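Local coordinates for spore coat polysaccharide biosynthesis protein SpsE (Bacillus subtilis, PDB 1VLI) that probably acts as an N-acylneuraminate-9-phosphate synthase-like enzyme in the biosynthesis of spore coat polysaccharide, at residues A[41-51]-A[102-113]; A[204-212]-A[235-243]. All coordinates share one frame; numbering follows the deposited sequence.

In the fold
Both contacts join neighbouring outer helices of the (beta/alpha)8 barrel of the NeuB family, in different sectors: their centres lie 32 Å apart, and they share no element. Contact 1 pairs the helices that follow strands 30-36 and 60-63, whereas contact 2 pairs those that follow strands 188-193 and 220-225. The first is the larger and only partly buried, with aromatic rings and a tyrosine-aspartate hydrogen bond beside its aliphatic core. The second is smaller and more deeply buried; its touching side chains are all apolar, and backbone hydrogen bonds inside segment 235-243 form a Schellman motif at the helix end. Both place side chains against barrel strands, 60-63 in contact 1 and 220-225 in contact 2.

Contact 1: A[41-51]-A[102-113]; sequences GKLDQAFALID and WILPLLDYCREK
Leu43 lays its CB over one face of the Trp102 indole, a CH-pi contact 3.8 Å from CB to the centroid of the five-membered ring. It belongs to the packing of two adjacent outer helices of the TIM barrel, 43-56 and 103-112, whose short segments run roughly parallel with axes 10.3 Å apart. The leucine CG stands anti to its backbone N (chi1 173°), which brings CD1 over the same indole, near CG and CD2. The far rim of the indole, which also meets His39 edge-to-face, faces the chain entering the first helix edge-on, with Trp102 CH2 3.4 Å from Gly41 C. Deeper in, Leu106 is a knob in the hole formed by Leu43, Ala46, Phe47 and Ile50; its CD2 lies 3.6 Å from Ile50 CD1. That same methyl of Ile50 touches Cys110 SG, and both residues continue inward to strand 60-63, through Phe63 and Val61 respectively. Further along the pair, the rings of Phe47 and Tyr109 meet obliquely, planes at 59° and CD1 of Phe47 3.5 Å from CD2 of Tyr109. Ile50 CG2 adds an aliphatic neighbour to the tyrosine, and Lys113 CG lies toward the rim of the face opposite Phe47. Tyr109 donates its hydroxyl to the carboxylate of Asp51, OH to OD1 2.6 Å, arriving on the syn side and 19° out of the carboxylate plane.

Contact 2: A[204-212]-A[235-243]; sequences SNLSVIPML and CAAVRLGAK
Leu206 and Ile209 supply most of the aliphatic surface that segment 204-212 turns to segment 235-243, where the start of helix 208-215 and the turn before it meet the end of helix 232-239 and the residues after it, on the outside of the TIM barrel. Leu206 reaches across with CD1, which lies 3.7 Å from Ala236 CB and close to Ala237 N, and its CB meets Leu240 CD1 at 3.7 Å. Three residues on, Ile209 has CG1 anti to its carbonyl carbon and the chain extended beyond it (chi2 173°), and CD1 reaches two alanine methyls, 3.8 Å from Ala237 CB and 4.1 Å from Ala242 CB. Leu240 also spreads toward Pro210, its CD2 4.1 Å from the proline CG. On the inner side Leu206 and Ala237 both rest on Phe223 of strand 220-225.

Ile209 CG2 and Pro210 CD each approach the carbonyl O of Leu240, both at 3.7 Å. No polar pair joins the segments; backbone bonds form within each, and Leu206 and Ser207 also bond to Leu295 and Leu296. A Schellman motif ends helix 232-239, with Gly241 at the C-prime position: Ala242 N binds Ala237 O and Gly241 N binds Val238 O. Cohesion between the segments therefore comes from methyl and methylene packing, while the Schellman turn satisfies backbone groups at the helix end.

Contact 1: A[41-51]-A[102-113]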
loop_
_atom_site.group_PDB
_atom_site.type_symbol
_atom_site.label_atom_id
_atom_site.label_comp_id
_atom_site.label_asym_id
_atom_site.label_seq_id
_atom_site.Cartn_x
_atom_site.Cartn_y
_atom_site.Cartn_z
ATOM N N GLY A 41 -7.365 2.036 19.946
ATOM C CA GLY A 41 -6.476 1.603 21.034
ATOM C C GLY A 41 -7.074 0.634 22.042
ATOM O O GLY A 41 -6.546 0.452 23.132
ATOM N N LYS A 42 -8.181 0.007 21.685
ATOM C CA LYS A 42 -8.830 -0.959 22.550
ATOM C C LYS A 42 -8.757 -2.335 21.898
ATOM O O LYS A 42 -9.338 -2.549 20.804
ATOM C CB LYS A 42 -10.280 -0.547 22.788
ATOM C CG LYS A 42 -10.428 0.848 23.366
ATOM C CD LYS A 42 -11.715 0.980 24.173
ATOM C CE LYS A 42 -12.836 1.622 23.372
ATOM N NZ LYS A 42 -12.450 3.005 22.973
ATOM N N LEU A 43 -8.045 -3.252 22.560
ATOM C CA LEU A 43 -7.801 -4.605 22.039
ATOM C C LEU A 43 -9.075 -5.392 21.775
ATOM O O LEU A 43 -9.161 -6.128 20.797
ATOM C CB LEU A 43 -6.881 -5.406 22.970
ATOM C CG LEU A 43 -6.687 -6.896 22.635
ATOM C CD1 LEU A 43 -6.067 -7.104 21.252
ATOM C CD2 LEU A 43 -5.891 -7.636 23.701
ATOM N N ASP A 44 -10.065 -5.243 22.645
ATOM C CA ASP A 44 -11.342 -5.939 22.446
ATOM C C ASP A 44 -12.074 -5.413 21.203
ATOM O O ASP A 44 -12.786 -6.174 20.542
ATOM C CB ASP A 44 -12.231 -5.859 23.697
ATOM C CG ASP A 44 -12.284 -4.450 24.279
ATOM O OD1 ASP A 44 -11.249 -3.977 24.825
ATOM O OD2 ASP A 44 -13.313 -3.736 24.229
ATOM N N GLN A 45 -11.879 -4.123 20.897
ATOM C CA GLN A 45 -12.448 -3.500 19.704
ATOM C C GLN A 45 -11.716 -3.990 18.463
ATOM O O GLN A 45 -12.322 -4.104 17.389
ATOM C CB GLN A 45 -12.407 -1.970 19.789
ATOM C CG GLN A 45 -13.384 -1.257 18.821
ATOM C CD GLN A 45 -13.507 0.238 19.097
ATOM O OE1 GLN A 45 -13.874 0.646 20.191
ATOM N NE2 GLN A 45 -13.200 1.049 18.107
ATOM N N ALA A 46 -10.414 -4.270 18.606
ATOM C CA ALA A 46 -9.656 -4.928 17.532
ATOM C C ALA A 46 -10.222 -6.333 17.227
ATOM O O ALA A 46 -10.429 -6.664 16.052
ATOM C CB ALA A 46 -8.178 -4.983 17.846
ATOM N N PHE A 47 -10.502 -7.127 18.267
ATOM C CA PHE A 47 -11.148 -8.448 18.114
ATOM C C PHE A 47 -12.518 -8.324 17.472
ATOM O O PHE A 47 -12.911 -9.200 16.681
ATOM C CB PHE A 47 -11.310 -9.210 19.452
ATOM C CG PHE A 47 -10.001 -9.656 20.084
ATOM C CD1 PHE A 47 -8.942 -10.117 19.307
ATOM C CD2 PHE A 47 -9.849 -9.655 21.470
ATOM C CE1 PHE A 47 -7.750 -10.529 19.888
ATOM C CE2 PHE A 47 -8.645 -10.069 22.068
ATOM C CZ PHE A 47 -7.599 -10.510 21.275
ATOM N N ALA A 48 -13.251 -7.256 17.807
ATOM C CA ALA A 48 -14.586 -7.054 17.232
ATOM C C ALA A 48 -14.510 -6.715 15.721
ATOM O O ALA A 48 -15.365 -7.138 14.932
ATOM C CB ALA A 48 -15.350 -5.990 18.004
ATOM N N LEU A 49 -13.475 -5.985 15.320
ATOM C CA LEU A 49 -13.276 -5.672 13.892
ATOM C C LEU A 49 -12.998 -6.954 13.119
ATOM O O LEU A 49 -13.682 -7.253 12.157
ATOM C CB LEU A 49 -12.179 -4.636 13.705
ATOM C CG LEU A 49 -12.605 -3.202 14.036
ATOM C CD1 LEU A 49 -11.382 -2.392 14.450
ATOM C CD2 LEU A 49 -13.339 -2.535 12.857
ATOM N N ILE A 50 -12.040 -7.737 13.602
ATOM C CA ILE A 50 -11.837 -9.118 13.149
ATOM C C ILE A 50 -13.142 -9.870 13.002
ATOM O O ILE A 50 -13.376 -10.417 11.933
ATOM C CB ILE A 50 -10.818 -9.877 14.075
ATOM C CG1 ILE A 50 -9.473 -9.134 14.020
ATOM C CG2 ILE A 50 -10.625 -11.324 13.622
ATOM C CD1 ILE A 50 -8.308 -9.807 14.659
ATOM N N ASP A 51 -14.003 -9.863 14.032
ATOM C CA ASP A 51 -15.326 -10.527 13.974
ATOM C C ASP A 51 -16.155 -10.052 12.813
ATOM O O ASP A 51 -16.729 -10.860 12.080
ATOM C CB ASP A 51 -16.165 -10.268 15.232
ATOM C CG ASP A 51 -15.684 -11.049 16.458
ATOM O OD1 ASP A 51 -15.235 -12.212 16.324
ATOM O OD2 ASP A 51 -15.753 -10.574 17.612
ATOM N N TRP A 102 -0.230 -7.014 21.683
ATOM C CA TRP A 102 -1.462 -7.339 20.951
ATOM C C TRP A 102 -1.246 -8.372 19.859
ATOM O O TRP A 102 -2.136 -9.162 19.586
ATOM C CB TRP A 102 -2.035 -6.103 20.276
ATOM C CG TRP A 102 -2.780 -5.147 21.141
ATOM C CD1 TRP A 102 -2.726 -5.035 22.512
ATOM C CD2 TRP A 102 -3.665 -4.116 20.692
ATOM N NE1 TRP A 102 -3.540 -4.011 22.933
ATOM C CE2 TRP A 102 -4.127 -3.428 21.834
ATOM C CE3 TRP A 102 -4.107 -3.692 19.436
ATOM C CZ2 TRP A 102 -5.018 -2.348 21.748
ATOM C CZ3 TRP A 102 -4.991 -2.626 19.357
ATOM C CH2 TRP A 102 -5.434 -1.967 20.504
ATOM N N ILE A 103 -0.057 -8.372 19.264
ATOM C CA ILE A 103 0.198 -8.964 17.952
ATOM C C ILE A 103 -0.003 -10.482 17.856
ATOM O O ILE A 103 -0.747 -10.948 16.984
ATOM C CB ILE A 103 1.592 -8.513 17.425
ATOM C CG1 ILE A 103 1.684 -6.974 17.378
ATOM C CG2 ILE A 103 1.888 -9.118 16.061
ATOM C CD1 ILE A 103 0.680 -6.259 16.410
ATOM N N LEU A 104 0.633 -11.258 18.727
ATOM C CA LEU A 104 0.401 -12.722 18.741
ATOM C C LEU A 104 -1.082 -13.084 18.958
ATOM O O LEU A 104 -1.646 -13.846 18.153
ATOM C CB LEU A 104 1.343 -13.460 19.717
ATOM C CG LEU A 104 2.841 -13.270 19.368
ATOM C CD1 LEU A 104 3.762 -14.166 20.191
ATOM C CD2 LEU A 104 3.131 -13.464 17.868
ATOM N N PRO A 105 -1.723 -12.524 20.000
ATOM C CA PRO A 105 -3.185 -12.658 20.169
ATOM C C PRO A 105 -3.999 -12.282 18.924
ATOM O O PRO A 105 -4.866 -13.062 18.534
ATOM C CB PRO A 105 -3.496 -11.708 21.326
ATOM C CG PRO A 105 -2.235 -11.687 22.114
ATOM C CD PRO A 105 -1.120 -11.760 21.113
ATOM N N LEU A 106 -3.760 -11.121 18.306
ATOM C CA LEU A 106 -4.525 -10.810 17.084
ATOM C C LEU A 106 -4.351 -11.900 16.034
ATOM O O LEU A 106 -5.339 -12.392 15.473
ATOM C CB LEU A 106 -4.158 -9.458 16.487
ATOM C CG LEU A 106 -4.717 -8.198 17.142
ATOM C CD1 LEU A 106 -4.129 -7.005 16.430
ATOM C CD2 LEU A 106 -6.245 -8.141 17.115
ATOM N N LEU A 107 -3.098 -12.290 15.794
ATOM C CA LEU A 107 -2.761 -13.303 14.790
ATOM C C LEU A 107 -3.443 -14.622 15.096
ATOM O O LEU A 107 -4.076 -15.225 14.231
ATOM C CB LEU A 107 -1.234 -13.441 14.654
ATOM C CG LEU A 107 -0.578 -12.555 13.566
ATOM C CD1 LEU A 107 -1.136 -11.120 13.488
ATOM C CD2 LEU A 107 0.934 -12.545 13.709
ATOM N N ASP A 108 -3.346 -15.057 16.351
ATOM C CA ASP A 108 -4.121 -16.183 16.807
ATOM C C ASP A 108 -5.617 -16.042 16.534
ATOM O O ASP A 108 -6.260 -16.980 16.084
ATOM C CB ASP A 108 -3.900 -16.369 18.291
ATOM C CG ASP A 108 -3.073 -17.583 18.594
ATOM O OD1 ASP A 108 -3.463 -18.685 18.123
ATOM O OD2 ASP A 108 -2.044 -17.530 19.311
ATOM N N TYR A 109 -6.180 -14.883 16.825
ATOM C CA TYR A 109 -7.610 -14.713 16.687
ATOM C C TYR A 109 -8.047 -14.679 15.221
ATOM O O TYR A 109 -9.144 -15.127 14.882
ATOM C CB TYR A 109 -8.069 -13.462 17.420
ATOM C CG TYR A 109 -9.561 -13.407 17.607
ATOM C CD1 TYR A 109 -10.218 -14.386 18.346
ATOM C CD2 TYR A 109 -10.322 -12.383 17.039
ATOM C CE1 TYR A 109 -11.596 -14.359 18.524
ATOM C CE2 TYR A 109 -11.698 -12.334 17.220
ATOM C CZ TYR A 109 -12.328 -13.331 17.974
ATOM O OH TYR A 109 -13.688 -13.323 18.154
ATOM N N CYS A 110 -7.188 -14.128 14.362
ATOM C CA CYS A 110 -7.392 -14.191 12.930
ATOM C C CYS A 110 -7.375 -15.634 12.453
ATOM O O CYS A 110 -8.243 -16.043 11.690
ATOM C CB CYS A 110 -6.296 -13.416 12.211
ATOM S SG CYS A 110 -6.496 -11.635 12.284
ATOM N N ARG A 111 -6.387 -16.402 12.914
ATOM C CA ARG A 111 -6.220 -17.797 12.495
ATOM C C ARG A 111 -7.427 -18.613 12.870
ATOM O O ARG A 111 -7.858 -19.473 12.104
ATOM C CB ARG A 111 -4.951 -18.431 13.078
ATOM C CG ARG A 111 -4.422 -19.646 12.293
ATOM C CD ARG A 111 -2.904 -19.616 12.064
ATOM N N GLU A 112 -8.008 -18.327 14.020
ATOM C CA GLU A 112 -9.177 -19.086 14.388
ATOM C C GLU A 112 -10.497 -18.591 13.776
ATOM O O GLU A 112 -11.436 -19.372 13.671
ATOM C CB GLU A 112 -9.252 -19.294 15.890
ATOM C CG GLU A 112 -10.185 -18.365 16.630
ATOM C CD GLU A 112 -10.467 -18.885 18.026
ATOM O OE1 GLU A 112 -11.168 -19.921 18.141
ATOM O OE2 GLU A 112 -9.965 -18.270 19.000
ATOM N N LYS A 113 -10.571 -17.330 13.335
ATOM C CA LYS A 113 -11.785 -16.863 12.652
ATOM C C LYS A 113 -11.630 -17.042 11.127
ATOM O O LYS A 113 -12.464 -16.595 10.327
ATOM C CB LYS A 113 -12.191 -15.431 13.058
ATOM C CG LYS A 113 -12.417 -15.167 14.560
ATOM C CD LYS A 113 -13.606 -15.954 15.202
ATOM C CE LYS A 113 -14.951 -15.239 14.987
ATOM N NZ LYS A 113 -16.185 -16.108 15.044
#

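Contact 2: A[204-212]-A[235-243]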
loop_
_atom_site.group_PDB
_atom_site.type_symbol
_atom_site.label_atom_id
_atom_site.label_comp_id
_atom_site.label_asym_id
_atom_site.label_seq_id
_atom_site.Cartn_x
_atom_site.Cartn_y
_atom_site.Cartn_z
ATOM N N SER A 204 -13.172 7.585 -9.757
ATOM C CA SER A 204 -12.796 6.166 -9.746
ATOM C C SER A 204 -11.819 5.779 -10.859
ATOM O O SER A 204 -10.920 4.963 -10.630
ATOM C CB SER A 204 -14.039 5.298 -9.861
ATOM O OG SER A 204 -14.963 5.648 -8.854
ATOM N N ASN A 205 -12.022 6.349 -12.050
ATOM C CA ASN A 205 -11.331 5.945 -13.266
ATOM C C ASN A 205 -11.127 4.438 -13.385
ATOM O O ASN A 205 -10.006 3.978 -13.560
ATOM C CB ASN A 205 -9.995 6.680 -13.401
ATOM C CG ASN A 205 -10.177 8.172 -13.647
ATOM O OD1 ASN A 205 -10.692 8.619 -14.713
ATOM N ND2 ASN A 205 -9.748 8.963 -12.672
ATOM N N LEU A 206 -12.211 3.677 -13.324
ATOM C CA LEU A 206 -12.132 2.208 -13.396
ATOM C C LEU A 206 -11.618 1.617 -14.724
ATOM O O LEU A 206 -11.177 0.460 -14.757
ATOM C CB LEU A 206 -13.476 1.579 -13.017
ATOM C CG LEU A 206 -14.061 1.843 -11.630
ATOM C CD1 LEU A 206 -15.158 0.834 -11.316
ATOM C CD2 LEU A 206 -12.975 1.760 -10.570
ATOM N N SER A 207 -11.673 2.391 -15.823
ATOM C CA SER A 207 -11.103 1.894 -17.082
ATOM C C SER A 207 -9.591 1.619 -16.935
ATOM O O SER A 207 -8.992 0.960 -17.769
ATOM C CB SER A 207 -11.395 2.833 -18.262
ATOM O OG SER A 207 -11.027 4.147 -17.918
ATOM N N VAL A 208 -8.996 2.086 -15.845
ATOM C CA VAL A 208 -7.613 1.826 -15.559
ATOM C C VAL A 208 -7.336 0.356 -15.276
ATOM O O VAL A 208 -6.243 -0.150 -15.576
ATOM C CB VAL A 208 -7.152 2.678 -14.370
ATOM C CG1 VAL A 208 -5.840 2.147 -13.757
ATOM C CG2 VAL A 208 -7.009 4.121 -14.780
ATOM N N ILE A 209 -8.319 -0.334 -14.690
ATOM C CA ILE A 209 -8.145 -1.736 -14.330
ATOM C C ILE A 209 -7.831 -2.657 -15.535
ATOM O O ILE A 209 -6.768 -3.277 -15.518
ATOM C CB ILE A 209 -9.342 -2.241 -13.475
ATOM C CG1 ILE A 209 -9.305 -1.568 -12.095
ATOM C CG2 ILE A 209 -9.320 -3.779 -13.372
ATOM C CD1 ILE A 209 -10.545 -1.873 -11.213
ATOM N N PRO A 210 -8.711 -2.765 -16.551
ATOM C CA PRO A 210 -8.337 -3.461 -17.804
ATOM C C PRO A 210 -7.079 -2.984 -18.509
ATOM O O PRO A 210 -6.341 -3.814 -19.033
ATOM C CB PRO A 210 -9.586 -3.343 -18.720
ATOM C CG PRO A 210 -10.476 -2.377 -18.074
ATOM C CD PRO A 210 -10.134 -2.362 -16.567
HETATM N N MSE A 211 -6.800 -1.684 -18.503
HETATM C CA MSE A 211 -5.578 -1.175 -19.096
HETATM C C MSE A 211 -4.364 -1.797 -18.392
HETATM O O MSE A 211 -3.481 -2.367 -19.049
HETATM C CB MSE A 211 -5.531 0.342 -18.952
HETATM C CG MSE A 211 -4.390 1.003 -19.669
HETATM SE SE MSE A 211 -2.759 1.042 -18.660
HETATM C CE MSE A 211 -3.240 2.419 -17.243
ATOM N N LEU A 212 -4.305 -1.696 -17.058
ATOM C CA LEU A 212 -3.193 -2.337 -16.325
ATOM C C LEU A 212 -3.099 -3.838 -16.560
ATOM O O LEU A 212 -2.023 -4.381 -16.662
ATOM C CB LEU A 212 -3.237 -2.062 -14.822
ATOM C CG LEU A 212 -3.039 -0.608 -14.422
ATOM C CD1 LEU A 212 -3.211 -0.494 -12.932
ATOM C CD2 LEU A 212 -1.669 0.007 -14.918
ATOM N N CYS A 235 -18.389 -3.638 -7.123
ATOM C CA CYS A 235 -18.959 -4.524 -8.129
ATOM C C CYS A 235 -18.605 -4.146 -9.573
ATOM O O CYS A 235 -18.338 -5.021 -10.395
ATOM C CB CYS A 235 -20.474 -4.572 -7.994
ATOM S SG CYS A 235 -20.996 -5.438 -6.497
ATOM N N ALA A 236 -18.604 -2.853 -9.881
ATOM C CA ALA A 236 -18.244 -2.405 -11.230
ATOM C C ALA A 236 -16.796 -2.816 -11.499
ATOM O O ALA A 236 -16.492 -3.357 -12.541
ATOM C CB ALA A 236 -18.433 -0.919 -11.361
ATOM N N ALA A 237 -15.920 -2.619 -10.520
ATOM C CA ALA A 237 -14.512 -3.034 -10.623
ATOM C C ALA A 237 -14.377 -4.530 -10.913
ATOM O O ALA A 237 -13.611 -4.921 -11.816
ATOM C CB ALA A 237 -13.761 -2.678 -9.357
ATOM N N VAL A 238 -15.107 -5.353 -10.140
ATOM C CA VAL A 238 -15.079 -6.801 -10.286
ATOM C C VAL A 238 -15.520 -7.181 -11.689
ATOM O O VAL A 238 -14.888 -8.016 -12.345
ATOM C CB VAL A 238 -15.979 -7.493 -9.216
ATOM C CG1 VAL A 238 -16.334 -8.949 -9.594
ATOM C CG2 VAL A 238 -15.305 -7.441 -7.869
ATOM N N ARG A 239 -16.578 -6.551 -12.183
ATOM C CA ARG A 239 -17.024 -6.904 -13.525
ATOM C C ARG A 239 -16.187 -6.274 -14.651
ATOM O O ARG A 239 -16.423 -6.557 -15.807
ATOM C CB ARG A 239 -18.554 -6.851 -13.691
ATOM C CG ARG A 239 -19.197 -5.582 -14.180
ATOM C CD ARG A 239 -20.748 -5.621 -14.050
ATOM N NE ARG A 239 -21.140 -4.952 -12.815
ATOM C CZ ARG A 239 -21.462 -3.655 -12.709
ATOM N NH1 ARG A 239 -21.507 -2.854 -13.802
ATOM N NH2 ARG A 239 -21.749 -3.161 -11.492
ATOM N N LEU A 240 -15.185 -5.475 -14.279
ATOM C CA LEU A 240 -14.126 -5.031 -15.174
ATOM C C LEU A 240 -12.850 -5.842 -14.982
ATOM O O LEU A 240 -11.846 -5.486 -15.542
ATOM C CB LEU A 240 -13.785 -3.551 -14.953
ATOM C CG LEU A 240 -14.738 -2.618 -15.698
ATOM C CD1 LEU A 240 -14.604 -1.189 -15.254
ATOM C CD2 LEU A 240 -14.509 -2.721 -17.166
ATOM N N GLY A 241 -12.891 -6.900 -14.167
ATOM C CA GLY A 241 -11.798 -7.852 -14.075
ATOM C C GLY A 241 -10.927 -7.791 -12.824
ATOM O O GLY A 241 -9.951 -8.541 -12.725
ATOM N N ALA A 242 -11.215 -6.884 -11.886
ATOM C CA ALA A 242 -10.392 -6.755 -10.645
ATOM C C ALA A 242 -10.385 -8.091 -9.890
ATOM O O ALA A 242 -11.400 -8.745 -9.828
ATOM C CB ALA A 242 -10.964 -5.654 -9.732
ATOM N N LYS A 243 -9.258 -8.507 -9.333
ATOM C CA LYS A 243 -9.217 -9.806 -8.618
ATOM C C LYS A 243 -8.965 -9.703 -7.092
ATOM O O LYS A 243 -8.929 -10.724 -6.380
ATOM C CB LYS A 243 -8.202 -10.748 -9.281
ATOM C CG LYS A 243 -8.406 -10.959 -10.783
ATOM C CD LYS A 243 -9.752 -11.620 -11.076
ATOM C CE LYS A 243 -9.857 -13.030 -10.500
ATOM N NZ LYS A 243 -11.072 -13.752 -11.020
#